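Probable amino acid aminotransferase (Mycobacterium tuberculosis, PDB 6Q1S) belongs to the class IV aminotransferase family, is probably an amino acid aminotransferase, and holds 4'-deoxy-4'-aminopyridoxal-5'-phosphate in its pocket. Local coordinates at residues Thr218-Gln221 against Ala222-Val226; Val4-Leu7 against Asp8-Leu12; Asn158-Val161 against Leu162-Ala165; Asp22-Ala25 against Ala26-Asp30; Leu239-Ala242 against Asp243-Ser247. All blocks are in the same frame, centred on the assembly; numbering follows the deposited sequence.

In the fold
From the N terminus, contact 2 comes first: residues 4-12 leave strand 3-6, outermost within this chain in the five-stranded antiparallel sheet, and double back through a turn. Contact 4 follows with the short helix 24-27 and its two ends, about 11 Å from contact 2 at the nearest atoms. Contact 3 lies in helix 156-166 and, like contacts 2 and 4, touches the second subunit. Contact 1 forms the start of helix 218-229 at the phosphate of 4'-deoxy-4'-aminopyridoxal-5'-phosphate, between strands 204-207 and 233-236. Contact 5 closes the series in helix 241-245 beside the mixed sheet. All five are local and run in series; none nests within or crosses another.

Contact 1 of 5, residues Thr218-Gln221 against Ala222-Val226; sequences TTQQ and ALFEV. With PMP (4'-deoxy-4'-aminopyridoxal-5'-phosphate), chain G.
The nine residues from Thr218 to Val226 form continuous alpha helix, and successive i to i+4 bonds cross the middle of it, among them Leu223 N to Thr219 O at 2.8 Å and Phe224 N to Gln220 O at 2.9 Å. One turn apart, Gln220 and Phe224 meet through their side chains. With CG anti to the backbone N (chi1 172°) and a bend at chi2, the Gln220 chain swings forward along the helix until NE2 stands over the centre of the Phe224 ring, 3.2 Å from CD2. The amide and ring planes are steeply inclined, 70° apart, so the nitrogen rather than the flat of the amide meets the ring face. Tyr236 takes part from the neighbouring strand: its OH is hydrogen-bonded to Gln220 NE2, and its ring meets that of Phe224 edge-to-face. Helix 218-229 is the crossover of a beta-alpha-beta unit between strands 204-207 and 233-236, and its N-terminal end receives the phosphate of 4'-deoxy-4'-aminopyridoxal-5'-phosphate. Two threonines grip that phosphate, each with its hydroxyl and its backbone N-H on a single oxygen. Thr218 OG1 lies a very short 2.5 Å from PMP O3P, which also accepts from Thr218 N. Thr219 OG1 donates to PMP O2P over 2.7 Å, and Thr219 N reaches the same oxygen at 3.2 Å with an angle of 160° at the hydrogen. The helix dipole would probably add to the hold on this anion. Arg52 and Ser255 also bind PMP, while Leu223 packs on Phe279 and Leu282 of helix 275-286.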
loop_
_atom_site.group_PDB
_atom_site.type_symbol
_atom_site.label_atom_id
_atom_site.label_comp_id
_atom_site.label_asym_id
_atom_site.label_seq_id
_atom_site.Cartn_x
_atom_site.Cartn_y
_atom_site.Cartn_z
ATOM N N THR B 218 13.172 14.940 -1.616
ATOM C CA THR B 218 13.914 15.876 -0.779
ATOM C C THR B 218 15.336 16.045 -1.293
ATOM O O THR B 218 15.874 17.159 -1.305
ATOM C CB THR B 218 13.931 15.394 0.674
ATOM O OG1 THR B 218 14.540 14.099 0.739
ATOM C CG2 THR B 218 12.518 15.308 1.225
ATOM N N THR B 219 15.958 14.948 -1.727
ATOM C CA THR B 219 17.315 15.025 -2.253
ATOM C C THR B 219 17.352 15.762 -3.585
ATOM O O THR B 219 18.294 16.515 -3.857
ATOM C CB THR B 219 17.904 13.624 -2.407
ATOM O OG1 THR B 219 17.529 12.817 -1.284
ATOM C CG2 THR B 219 19.421 13.699 -2.472
ATOM N N GLN B 220 16.342 15.550 -4.436
ATOM C CA GLN B 220 16.332 16.207 -5.739
ATOM C C GLN B 220 16.230 17.720 -5.596
ATOM O O GLN B 220 16.944 18.465 -6.279
ATOM C CB GLN B 220 15.182 15.668 -6.591
ATOM C CG GLN B 220 14.963 16.419 -7.901
ATOM C CD GLN B 220 13.993 17.577 -7.768
ATOM O OE1 GLN B 220 12.841 17.398 -7.377
ATOM N NE2 GLN B 220 14.462 18.777 -8.085
ATOM N N GLN B 221 15.352 18.197 -4.711
ATOM C CA GLN B 221 15.191 19.638 -4.544
ATOM C C GLN B 221 16.452 20.270 -3.971
ATOM O O GLN B 221 16.885 21.333 -4.431
ATOM C CB GLN B 221 13.987 19.938 -3.654
ATOM C CG GLN B 221 12.663 19.471 -4.228
ATOM C CD GLN B 221 11.476 19.949 -3.414
ATOM O OE1 GLN B 221 11.524 21.007 -2.785
ATOM N NE2 GLN B 221 10.403 19.167 -3.420
ATOM N N ALA B 222 17.048 19.638 -2.957
ATOM C CA ALA B 222 18.307 20.140 -2.421
ATOM C C ALA B 222 19.418 20.072 -3.458
ATOM O O ALA B 222 20.310 20.928 -3.467
ATOM C CB ALA B 222 18.697 19.354 -1.169
ATOM N N LEU B 223 19.380 19.070 -4.342
ATOM C CA LEU B 223 20.342 19.013 -5.437
ATOM C C LEU B 223 20.153 20.185 -6.387
ATOM O O LEU B 223 21.131 20.777 -6.856
ATOM C CB LEU B 223 20.214 17.690 -6.193
ATOM C CG LEU B 223 21.119 17.541 -7.418
ATOM C CD1 LEU B 223 22.580 17.468 -7.004
ATOM C CD2 LEU B 223 20.728 16.320 -8.238
ATOM N N PHE B 224 18.901 20.534 -6.687
ATOM C CA PHE B 224 18.656 21.689 -7.543
ATOM C C PHE B 224 19.173 22.974 -6.913
ATOM O O PHE B 224 19.607 23.883 -7.626
ATOM C CB PHE B 224 17.165 21.817 -7.857
ATOM C CG PHE B 224 16.723 21.017 -9.051
ATOM C CD1 PHE B 224 17.506 19.981 -9.539
ATOM C CD2 PHE B 224 15.530 21.309 -9.698
ATOM C CE1 PHE B 224 17.103 19.244 -10.638
ATOM C CE2 PHE B 224 15.124 20.575 -10.799
ATOM C CZ PHE B 224 15.913 19.543 -11.270
ATOM N N GLU B 225 19.132 23.077 -5.585
ATOM C CA GLU B 225 19.605 24.292 -4.933
ATOM C C GLU B 225 21.118 24.441 -5.067
ATOM O O GLU B 225 21.622 25.519 -5.403
ATOM C CB GLU B 225 19.196 24.298 -3.463
ATOM C CG GLU B 225 17.697 24.324 -3.234
ATOM C CD GLU B 225 17.348 24.450 -1.762
ATOM O OE1 GLU B 225 16.142 24.446 -1.429
ATOM O OE2 GLU B 225 18.283 24.538 -0.934
ATOM N N VAL B 226 21.865 23.372 -4.785
ATOM C CA VAL B 226 23.319 23.473 -4.832
ATOM C C VAL B 226 23.798 23.590 -6.271
ATOM O O VAL B 226 24.758 24.311 -6.560
ATOM C CB VAL B 226 23.972 22.275 -4.114
ATOM C CG1 VAL B 226 24.024 22.519 -2.606
ATOM C CG2 VAL B 226 23.283 20.969 -4.467
HETATM N N1 PMP G . 10.060 8.299 -4.911
HETATM C C2 PMP G . 9.608 7.340 -4.069
HETATM C C2A PMP G . 8.391 6.530 -4.434
HETATM C C3 PMP G . 10.309 7.080 -2.786
HETATM O O3 PMP G . 9.874 6.121 -1.924
HETATM C C4 PMP G . 11.500 7.904 -2.481
HETATM C C4A PMP G . 12.281 7.717 -1.202
HETATM N N4A PMP G . 12.839 6.354 -1.164
HETATM C C5 PMP G . 11.891 8.922 -3.485
HETATM C C6 PMP G . 11.139 9.058 -4.649
HETATM C C5A PMP G . 13.096 9.804 -3.242
HETATM O O4P PMP G . 12.839 10.667 -2.136
HETATM P P PMP G . 14.039 11.150 -1.177
HETATM O O1P PMP G . 14.670 9.931 -0.549
HETATM O O2P PMP G . 15.056 11.896 -2.008
HETATM O O3P PMP G . 13.481 12.054 -0.104
#

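Contact 2 of 5, residues Val4-Leu7 against Asp8-Leu12; sequences VVTL and DGEIL
A reversal of the chain at the end of strand 3-6 brings Val4 against Leu12 and Val5 against Ile11. Val4 O accepts from Leu12 N at 3.1 Å, and Ile11 CA makes a CA-H...O contact with the same oxygen at 3.5 Å. Side chains follow on both sides of this backbone pairing. Leu12 CD1 wedges between two residues of the strand, 3.6 Å from Val4 CG1 and 3.7 Å from Thr6 CG2; the leucine slants across the valine and lies about at right angles to the threonine. Thr6 can offer its methyl because chi1 of 63° sets OG1 between the backbone N and the carbonyl carbon and leaves CG2 beside the N. Val5 and Ile11 run side by side, pointing the same way, with Val5 CG2 3.7 Å from Ile11 CG1. The two arms form a hairpin-like loop, antiparallel within about 12°, although their backbones are joined by just one beta bridge, Val5 with Ile11. A type I turn from Thr6 to Gly9 reverses the chain: Gly9 N donates to Thr6 O at 2.8 Å, from above the carbonyl plane. Gly9 takes a positive phi of 103°, where a side chain would press on the preceding carbonyl oxygen. Asp8 projects from the turn and forms a salt bridge through OD1 with Arg69 of helix 67-84. Ile11 packs on Val76 and Arg80 of the same helix, whereas Val4 meets Ala21 of the second subunit.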
loop_
_atom_site.group_PDB
_atom_site.type_symbol
_atom_site.label_atom_id
_atom_site.label_comp_id
_atom_site.label_asym_id
_atom_site.label_seq_id
_atom_site.Cartn_x
_atom_site.Cartn_y
_atom_site.Cartn_z
ATOM N N VAL B 4 14.738 2.338 18.911
ATOM C CA VAL B 4 13.430 2.979 18.843
ATOM C C VAL B 4 13.404 4.141 19.823
ATOM O O VAL B 4 13.844 4.006 20.970
ATOM C CB VAL B 4 12.290 1.988 19.155
ATOM C CG1 VAL B 4 10.941 2.681 19.042
ATOM C CG2 VAL B 4 12.360 0.787 18.239
ATOM N N VAL B 5 12.885 5.280 19.371
ATOM C CA VAL B 5 12.759 6.480 20.191
ATOM C C VAL B 5 11.356 7.039 20.001
ATOM O O VAL B 5 11.005 7.487 18.903
ATOM C CB VAL B 5 13.816 7.537 19.844
ATOM C CG1 VAL B 5 13.535 8.823 20.599
ATOM C CG2 VAL B 5 15.209 7.016 20.169
ATOM N N THR B 6 10.553 6.999 21.061
ATOM C CA THR B 6 9.201 7.533 21.040
ATOM C C THR B 6 9.230 9.056 21.149
ATOM O O THR B 6 10.243 9.661 21.510
ATOM C CB THR B 6 8.367 6.927 22.168
ATOM O OG1 THR B 6 8.921 7.302 23.434
ATOM C CG2 THR B 6 8.340 5.410 22.051
ATOM N N LEU B 7 8.092 9.679 20.825
ATOM C CA LEU B 7 8.015 11.137 20.832
ATOM C C LEU B 7 8.212 11.742 22.216
ATOM O O LEU B 7 8.540 12.928 22.312
ATOM C CB LEU B 7 6.674 11.593 20.253
ATOM C CG LEU B 7 6.722 12.126 18.821
ATOM C CD1 LEU B 7 7.168 11.038 17.863
ATOM C CD2 LEU B 7 5.367 12.679 18.408
ATOM N N ASP B 8 8.007 10.973 23.289
ATOM C CA ASP B 8 8.375 11.474 24.608
ATOM C C ASP B 8 9.885 11.595 24.770
ATOM O O ASP B 8 10.344 12.340 25.643
ATOM C CB ASP B 8 7.775 10.588 25.705
ATOM C CG ASP B 8 6.270 10.735 25.812
ATOM O OD1 ASP B 8 5.769 11.868 25.646
ATOM O OD2 ASP B 8 5.590 9.719 26.062
ATOM N N GLY B 9 10.663 10.886 23.953
ATOM C CA GLY B 9 12.107 11.027 23.950
ATOM C C GLY B 9 12.926 9.957 24.634
ATOM O O GLY B 9 14.148 10.125 24.745
ATOM N N GLU B 10 12.315 8.864 25.076
ATOM C CA GLU B 10 13.034 7.814 25.787
ATOM C C GLU B 10 13.283 6.639 24.843
ATOM O O GLU B 10 12.445 6.318 23.987
ATOM C CB GLU B 10 12.266 7.352 27.046
ATOM C CG GLU B 10 12.014 8.450 28.076
ATOM C CD GLU B 10 10.918 9.402 27.647
ATOM O OE1 GLU B 10 10.436 9.259 26.502
ATOM O OE2 GLU B 10 10.547 10.292 28.442
ATOM N N ILE B 11 14.424 5.979 25.035
ATOM C CA ILE B 11 14.886 4.934 24.137
ATOM C C ILE B 11 14.431 3.574 24.642
ATOM O O ILE B 11 14.756 3.169 25.762
ATOM C CB ILE B 11 16.413 4.982 23.996
ATOM C CG1 ILE B 11 16.886 6.335 23.447
ATOM C CG2 ILE B 11 16.903 3.836 23.115
ATOM C CD1 ILE B 11 17.246 7.356 24.504
ATOM N N LEU B 12 13.674 2.872 23.808
ATOM C CA LEU B 12 13.022 1.633 24.201
ATOM C C LEU B 12 14.014 0.478 24.183
ATOM O O LEU B 12 14.955 0.447 23.386
ATOM C CB LEU B 12 11.851 1.337 23.269
ATOM C CG LEU B 12 10.850 2.481 23.073
ATOM C CD1 LEU B 12 9.629 1.982 22.325
ATOM C CD2 LEU B 12 10.451 3.097 24.403
#

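Contact 3 of 5, residues Asn158-Val161 against Leu162-Ala165; sequences NMAV and LRHA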
loop_
_atom_site.group_PDB
_atom_site.type_symbol
_atom_site.label_atom_id
_atom_site.label_comp_id
_atom_site.label_asym_id
_atom_site.label_seq_id
_atom_site.Cartn_x
_atom_site.Cartn_y
_atom_site.Cartn_z
ATOM N N ASN B 158 5.625 -1.340 -4.316
ATOM C CA ASN B 158 6.963 -0.843 -4.620
ATOM C C ASN B 158 8.011 -1.937 -4.459
ATOM O O ASN B 158 8.908 -2.078 -5.298
ATOM C CB ASN B 158 7.292 0.348 -3.722
ATOM C CG ASN B 158 6.275 1.465 -3.838
ATOM O OD1 ASN B 158 5.106 1.295 -3.485
ATOM N ND2 ASN B 158 6.719 2.622 -4.312
ATOM N N MET B 159 7.904 -2.731 -3.393
ATOM C CA MET B 159 8.884 -3.785 -3.154
ATOM C C MET B 159 8.712 -4.933 -4.141
ATOM O O MET B 159 9.700 -5.538 -4.575
ATOM C CB MET B 159 8.770 -4.280 -1.713
ATOM C CG MET B 159 8.945 -3.181 -0.676
ATOM S SD MET B 159 10.483 -2.263 -0.882
ATOM C CE MET B 159 11.676 -3.597 -0.843
ATOM N N ALA B 160 7.467 -5.247 -4.508
ATOM C CA ALA B 160 7.223 -6.312 -5.476
ATOM C C ALA B 160 7.769 -5.944 -6.850
ATOM O O ALA B 160 8.282 -6.808 -7.572
ATOM C CB ALA B 160 5.728 -6.617 -5.555
ATOM N N VAL B 161 7.663 -4.669 -7.231
ATOM C CA VAL B 161 8.209 -4.220 -8.508
ATOM C C VAL B 161 9.721 -4.401 -8.530
ATOM O O VAL B 161 10.302 -4.799 -9.549
ATOM C CB VAL B 161 7.802 -2.757 -8.773
ATOM C CG1 VAL B 161 8.679 -2.136 -9.846
ATOM C CG2 VAL B 161 6.336 -2.684 -9.176
ATOM N N LEU B 162 10.383 -4.127 -7.405
ATOM C CA LEU B 162 11.829 -4.311 -7.335
ATOM C C LEU B 162 12.201 -5.788 -7.399
ATOM O O LEU B 162 13.205 -6.152 -8.020
ATOM C CB LEU B 162 12.378 -3.671 -6.061
ATOM C CG LEU B 162 12.442 -2.143 -6.056
ATOM C CD1 LEU B 162 12.692 -1.623 -4.649
ATOM C CD2 LEU B 162 13.518 -1.651 -7.012
ATOM N N ARG B 163 11.409 -6.651 -6.757
ATOM C CA ARG B 163 11.665 -8.085 -6.838
ATOM C C ARG B 163 11.426 -8.610 -8.247
ATOM O O ARG B 163 12.125 -9.527 -8.695
ATOM C CB ARG B 163 10.792 -8.837 -5.834
ATOM C CG ARG B 163 11.233 -8.686 -4.387
ATOM C CD ARG B 163 10.506 -9.676 -3.489
ATOM N NE ARG B 163 9.058 -9.605 -3.660
ATOM C CZ ARG B 163 8.259 -8.804 -2.962
ATOM N NH1 ARG B 163 8.765 -8.002 -2.035
ATOM N NH2 ARG B 163 6.952 -8.805 -3.188
ATOM N N HIS B 164 10.441 -8.050 -8.953
ATOM C CA HIS B 164 10.190 -8.445 -10.335
ATOM C C HIS B 164 11.395 -8.147 -11.217
ATOM O O HIS B 164 11.779 -8.970 -12.056
ATOM C CB HIS B 164 8.941 -7.732 -10.856
ATOM C CG HIS B 164 8.726 -7.869 -12.332
ATOM N ND1 HIS B 164 9.160 -6.923 -13.236
ATOM C CD2 HIS B 164 8.116 -8.832 -13.062
ATOM C CE1 HIS B 164 8.831 -7.299 -14.459
ATOM N NE2 HIS B 164 8.198 -8.456 -14.382
ATOM N N ALA B 165 12.010 -6.976 -11.037
ATOM C CA ALA B 165 13.186 -6.629 -11.828
ATOM C C ALA B 165 14.413 -7.414 -11.392
ATOM O O ALA B 165 15.318 -7.645 -12.201
ATOM C CB ALA B 165 13.461 -5.131 -11.731
#
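Residues Asn158 to Ala165 are two turns of alpha helix 156-166, joined by four consecutive i to i+4 backbone bonds, from Leu162 N to Asn158 O at 3.3 Å through Ala165 N to Val161 O at 3.1 Å. One side of this helix packs on strands 126-132 and 172-176 of the mixed sheet, where Val161 meets Val173 and Phe175; another touches the second subunit. Arg163 turns back over the preceding turn. Its chain runs extended through chi2 and then bends at chi3 (-52°), which lays one guanidinium face over the backbone, with Ala160 CA 3.4 Å and Met159 O 3.6 Å from the plane. NH2 comes to 3.4 Å from Ala160 CB, and NH1 to 3.7 Å from Met159 CB. Asp61 of the second subunit forms a salt bridge with Arg163 NE and so probably helps fix the group in this pose. Met159 coils through bends at chi2 and chi3 and touches the bound 2-oxoglutaric acid, while Asn158 ND2 is hydrogen-bonded to Pro186 O. The His164 ring leads away to meet Trp145 of the second subunit, with the planes inclined at about 45°. Leu162 packs on Pro186 and Arg187, and its CD1 approaches Met159 CE at a loose 4.4 Å.

Contact 4 of 5, residues Asp22-Ala25 against Ala26-Asp30; sequences DDLA and AVRGD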
loop_
_atom_site.group_PDB
_atom_site.type_symbol
_atom_site.label_atom_id
_atom_site.label_comp_id
_atom_site.label_asym_id
_atom_site.label_seq_id
_atom_site.Cartn_x
_atom_site.Cartn_y
_atom_site.Cartn_z
ATOM N N ASP B 22 -3.370 -4.639 16.411
ATOM C CA ASP B 22 -4.436 -3.928 15.717
ATOM C C ASP B 22 -4.023 -2.526 15.283
ATOM O O ASP B 22 -4.891 -1.715 14.941
ATOM C CB ASP B 22 -5.688 -3.860 16.594
ATOM C CG ASP B 22 -5.400 -3.327 17.980
ATOM O OD1 ASP B 22 -6.362 -3.136 18.753
ATOM O OD2 ASP B 22 -4.219 -3.063 18.285
ATOM N N ASP B 23 -2.729 -2.216 15.298
ATOM C CA ASP B 23 -2.269 -0.924 14.807
ATOM C C ASP B 23 -2.513 -0.841 13.307
ATOM O O ASP B 23 -2.196 -1.774 12.564
ATOM C CB ASP B 23 -0.788 -0.724 15.124
ATOM C CG ASP B 23 -0.346 0.718 14.964
ATOM O OD1 ASP B 23 -0.284 1.198 13.812
ATOM O OD2 ASP B 23 -0.070 1.377 15.988
ATOM N N LEU B 24 -3.092 0.276 12.862
ATOM C CA LEU B 24 -3.484 0.402 11.465
ATOM C C LEU B 24 -2.292 0.421 10.517
ATOM O O LEU B 24 -2.471 0.200 9.315
ATOM C CB LEU B 24 -4.333 1.657 11.276
ATOM C CG LEU B 24 -5.755 1.508 11.818
ATOM C CD1 LEU B 24 -6.364 2.865 12.127
ATOM C CD2 LEU B 24 -6.618 0.735 10.834
ATOM N N ALA B 25 -1.083 0.668 11.025
ATOM C CA ALA B 25 0.101 0.546 10.182
ATOM C C ALA B 25 0.325 -0.890 9.742
ATOM O O ALA B 25 0.812 -1.129 8.631
ATOM C CB ALA B 25 1.333 1.064 10.920
ATOM N N ALA B 26 -0.021 -1.854 10.591
ATOM C CA ALA B 26 0.231 -3.258 10.299
ATOM C C ALA B 26 -0.934 -3.934 9.588
ATOM O O ALA B 26 -0.713 -4.766 8.702
ATOM C CB ALA B 26 0.550 -4.010 11.592
ATOM N N VAL B 27 -2.173 -3.602 9.951
ATOM C CA VAL B 27 -3.303 -4.307 9.358
ATOM C C VAL B 27 -3.705 -3.686 8.025
ATOM O O VAL B 27 -4.260 -4.376 7.162
ATOM C CB VAL B 27 -4.491 -4.347 10.336
ATOM C CG1 VAL B 27 -4.135 -5.157 11.576
ATOM C CG2 VAL B 27 -4.929 -2.937 10.712
ATOM N N ARG B 28 -3.448 -2.389 7.829
ATOM C CA ARG B 28 -3.865 -1.726 6.598
ATOM C C ARG B 28 -2.799 -0.815 5.996
ATOM O O ARG B 28 -3.087 -0.133 5.004
ATOM C CB ARG B 28 -5.168 -0.939 6.815
ATOM C CG ARG B 28 -6.332 -1.822 7.236
ATOM C CD ARG B 28 -7.040 -2.365 5.998
ATOM N NE ARG B 28 -8.140 -3.275 6.312
ATOM C CZ ARG B 28 -9.322 -2.900 6.792
ATOM N NH1 ARG B 28 -9.577 -1.618 7.021
ATOM N NH2 ARG B 28 -10.251 -3.812 7.042
ATOM N N GLY B 29 -1.583 -0.794 6.538
ATOM C CA GLY B 29 -0.568 0.125 6.045
ATOM C C GLY B 29 -0.979 1.578 6.092
ATOM O O GLY B 29 -0.558 2.367 5.238
ATOM N N ASP B 30 -1.798 1.954 7.071
ATOM C CA ASP B 30 -2.445 3.265 7.102
ATOM C C ASP B 30 -1.565 4.213 7.906
ATOM O O ASP B 30 -1.718 4.364 9.119
ATOM C CB ASP B 30 -3.841 3.151 7.701
ATOM C CG ASP B 30 -4.703 4.358 7.411
ATOM O OD1 ASP B 30 -5.843 4.410 7.916
ATOM O OD2 ASP B 30 -4.258 5.242 6.650
#
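Chi1 of -64° puts Val27 CG2 between its own backbone N and carbonyl carbon, where it faces the preceding turn and reaches Leu24 CA at 3.7 Å. Leu24 CD2 slants across to the same methyl at 4.0 Å. In Asp30, CG anti to the backbone N carries the carboxylate to its salt bridge with Arg97 through OD1, while CB rests 3.9 Å from Leu24 CB. Asp23 caps the start of the helix. Its OD1 takes Ala25 N on the anti lone pair at 2.9 Å, and its backbone O accepts from both Ala26 N and Val27 N, the first from above the carbonyl plane and the second within it. Ser96 and Thr106 bind the two carboxylate oxygens of Asp23, so the capping group is held from the sheet side as well. At the other end, Leu24 O receives Arg28 N at 3.1 Å and Asp30 N at 2.9 Å from opposite faces of its plane, the latter almost straight at 174°. Between these donors, Gly29 adopts a positive phi of 57° and brings its CA within 3.2 Å of Ala25 O in a CA-H...O contact. Arg28 extends away to touch 2-oxoglutaric acid and Tyr155 of the second subunit, and Val27 packs on Met110 of that subunit. The whole is a single short helical turn with an aspartate N-cap and a glycine-containing exit, placed at the dimer interface just before strand 31-39.

Contact 5 of 5, residues Leu239-Ala242 against Asp243-Ser247; sequences LRVA and DLFDS
Apolar contact joins Val241 and Phe245 one helical turn apart: the side chains lie side by side, pointing the same way, with CG1 of the valine 3.5 Å from CE2 of the ring. The valine branch gets there with CG1 anti to the backbone N (chi1 171°). Arg268 adds a cation-pi interaction to the Phe245 ring, and Leu244 packs inward on Ile174, Ile192 and Leu265 of the mixed sheet. The polar bonds between the two segments are all weak, several of them strongly bent. Asp243 OD1 turns back to accept from Arg240 N, a weak bond of 3.3 Å at the start of helix 241-245. The guanidinium of Arg240 leads away and makes a cation-pi contact with Tyr181. Backbone bonds are likewise weak: Leu244 N approaches both Arg240 O at 3.2 Å and Val241 O at 3.1 Å, while Phe245 N is shared between Val241 O and Ala242 O. Asp246 N makes a long 3.4 Å bond to Ala242 O. Such divided, bent bonding is consistent with a short, irregular helix, probably held in good part by its apolar face against the sheet, with Asp246 and Ala242 on the exposed side.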
loop_
_atom_site.group_PDB
_atom_site.type_symbol
_atom_site.label_atom_id
_atom_site.label_comp_id
_atom_site.label_asym_id
_atom_site.label_seq_id
_atom_site.Cartn_x
_atom_site.Cartn_y
_atom_site.Cartn_z
ATOM N N LEU B 239 9.743 14.191 -19.437
ATOM C CA LEU B 239 10.778 13.321 -19.976
ATOM C C LEU B 239 10.143 12.059 -20.534
ATOM O O LEU B 239 9.181 11.529 -19.970
ATOM C CB LEU B 239 11.825 12.944 -18.920
ATOM C CG LEU B 239 12.849 13.927 -18.339
ATOM C CD1 LEU B 239 12.229 15.127 -17.665
ATOM C CD2 LEU B 239 13.758 13.194 -17.360
ATOM N N ARG B 240 10.686 11.587 -21.647
ATOM C CA ARG B 240 10.257 10.354 -22.284
ATOM C C ARG B 240 11.372 9.324 -22.205
ATOM O O ARG B 240 12.491 9.617 -21.772
ATOM C CB ARG B 240 9.886 10.615 -23.749
ATOM C CG ARG B 240 8.996 11.828 -23.965
ATOM C CD ARG B 240 7.537 11.433 -24.043
ATOM N NE ARG B 240 7.264 10.604 -25.212
ATOM C CZ ARG B 240 6.089 10.040 -25.467
ATOM N NH1 ARG B 240 5.076 10.210 -24.631
ATOM N NH2 ARG B 240 5.931 9.301 -26.556
ATOM N N VAL B 241 11.049 8.096 -22.614
ATOM C CA VAL B 241 12.049 7.033 -22.584
ATOM C C VAL B 241 13.188 7.362 -23.540
ATOM O O VAL B 241 14.354 7.056 -23.261
ATOM C CB VAL B 241 11.398 5.674 -22.911
ATOM C CG1 VAL B 241 12.456 4.601 -23.095
ATOM C CG2 VAL B 241 10.441 5.269 -21.803
ATOM N N ALA B 242 12.875 8.009 -24.667
ATOM C CA ALA B 242 13.917 8.420 -25.602
ATOM C C ALA B 242 14.878 9.416 -24.963
ATOM O O ALA B 242 16.095 9.335 -25.169
ATOM C CB ALA B 242 13.285 9.017 -26.858
ATOM N N ASP B 243 14.351 10.362 -24.181
ATOM C CA ASP B 243 15.198 11.320 -23.479
ATOM C C ASP B 243 16.087 10.653 -22.438
ATOM O O ASP B 243 17.112 11.226 -22.054
ATOM C CB ASP B 243 14.342 12.403 -22.822
ATOM C CG ASP B 243 13.515 13.178 -23.826
ATOM O OD1 ASP B 243 12.479 13.751 -23.433
ATOM O OD2 ASP B 243 13.879 13.178 -25.021
ATOM N N LEU B 244 15.711 9.466 -21.961
ATOM C CA LEU B 244 16.554 8.760 -21.005
ATOM C C LEU B 244 17.835 8.262 -21.663
ATOM O O LEU B 244 18.913 8.321 -21.062
ATOM C CB LEU B 244 15.785 7.596 -20.379
ATOM C CG LEU B 244 14.649 7.962 -19.420
ATOM C CD1 LEU B 244 13.946 6.707 -18.927
ATOM C CD2 LEU B 244 15.173 8.786 -18.256
ATOM N N PHE B 245 17.739 7.773 -22.898
ATOM C CA PHE B 245 18.891 7.183 -23.568
ATOM C C PHE B 245 19.857 8.223 -24.127
ATOM O O PHE B 245 21.037 7.904 -24.316
ATOM C CB PHE B 245 18.420 6.256 -24.690
ATOM C CG PHE B 245 17.767 4.995 -24.196
ATOM C CD1 PHE B 245 18.530 3.961 -23.679
ATOM C CD2 PHE B 245 16.391 4.846 -24.242
ATOM C CE1 PHE B 245 17.934 2.801 -23.219
ATOM C CE2 PHE B 245 15.789 3.687 -23.783
ATOM C CZ PHE B 245 16.562 2.664 -23.272
ATOM N N ASP B 246 19.394 9.441 -24.405
ATOM C CA ASP B 246 20.251 10.492 -24.944
ATOM C C ASP B 246 20.896 11.369 -23.876
ATOM O O ASP B 246 21.627 12.303 -24.226
ATOM C CB ASP B 246 19.460 11.380 -25.912
ATOM C CG ASP B 246 18.768 10.586 -26.997
ATOM O OD1 ASP B 246 17.572 10.840 -27.242
ATOM O OD2 ASP B 246 19.410 9.685 -27.581
ATOM N N SER B 247 20.674 11.088 -22.597
ATOM C CA SER B 247 21.210 11.940 -21.549
ATOM C C SER B 247 22.695 11.642 -21.331
ATOM O O SER B 247 23.227 10.624 -21.782
ATOM C CB SER B 247 20.433 11.734 -20.249
ATOM O OG SER B 247 20.730 10.467 -19.688
HETATM O O HOH W 1 17.162 8.230 -28.011
#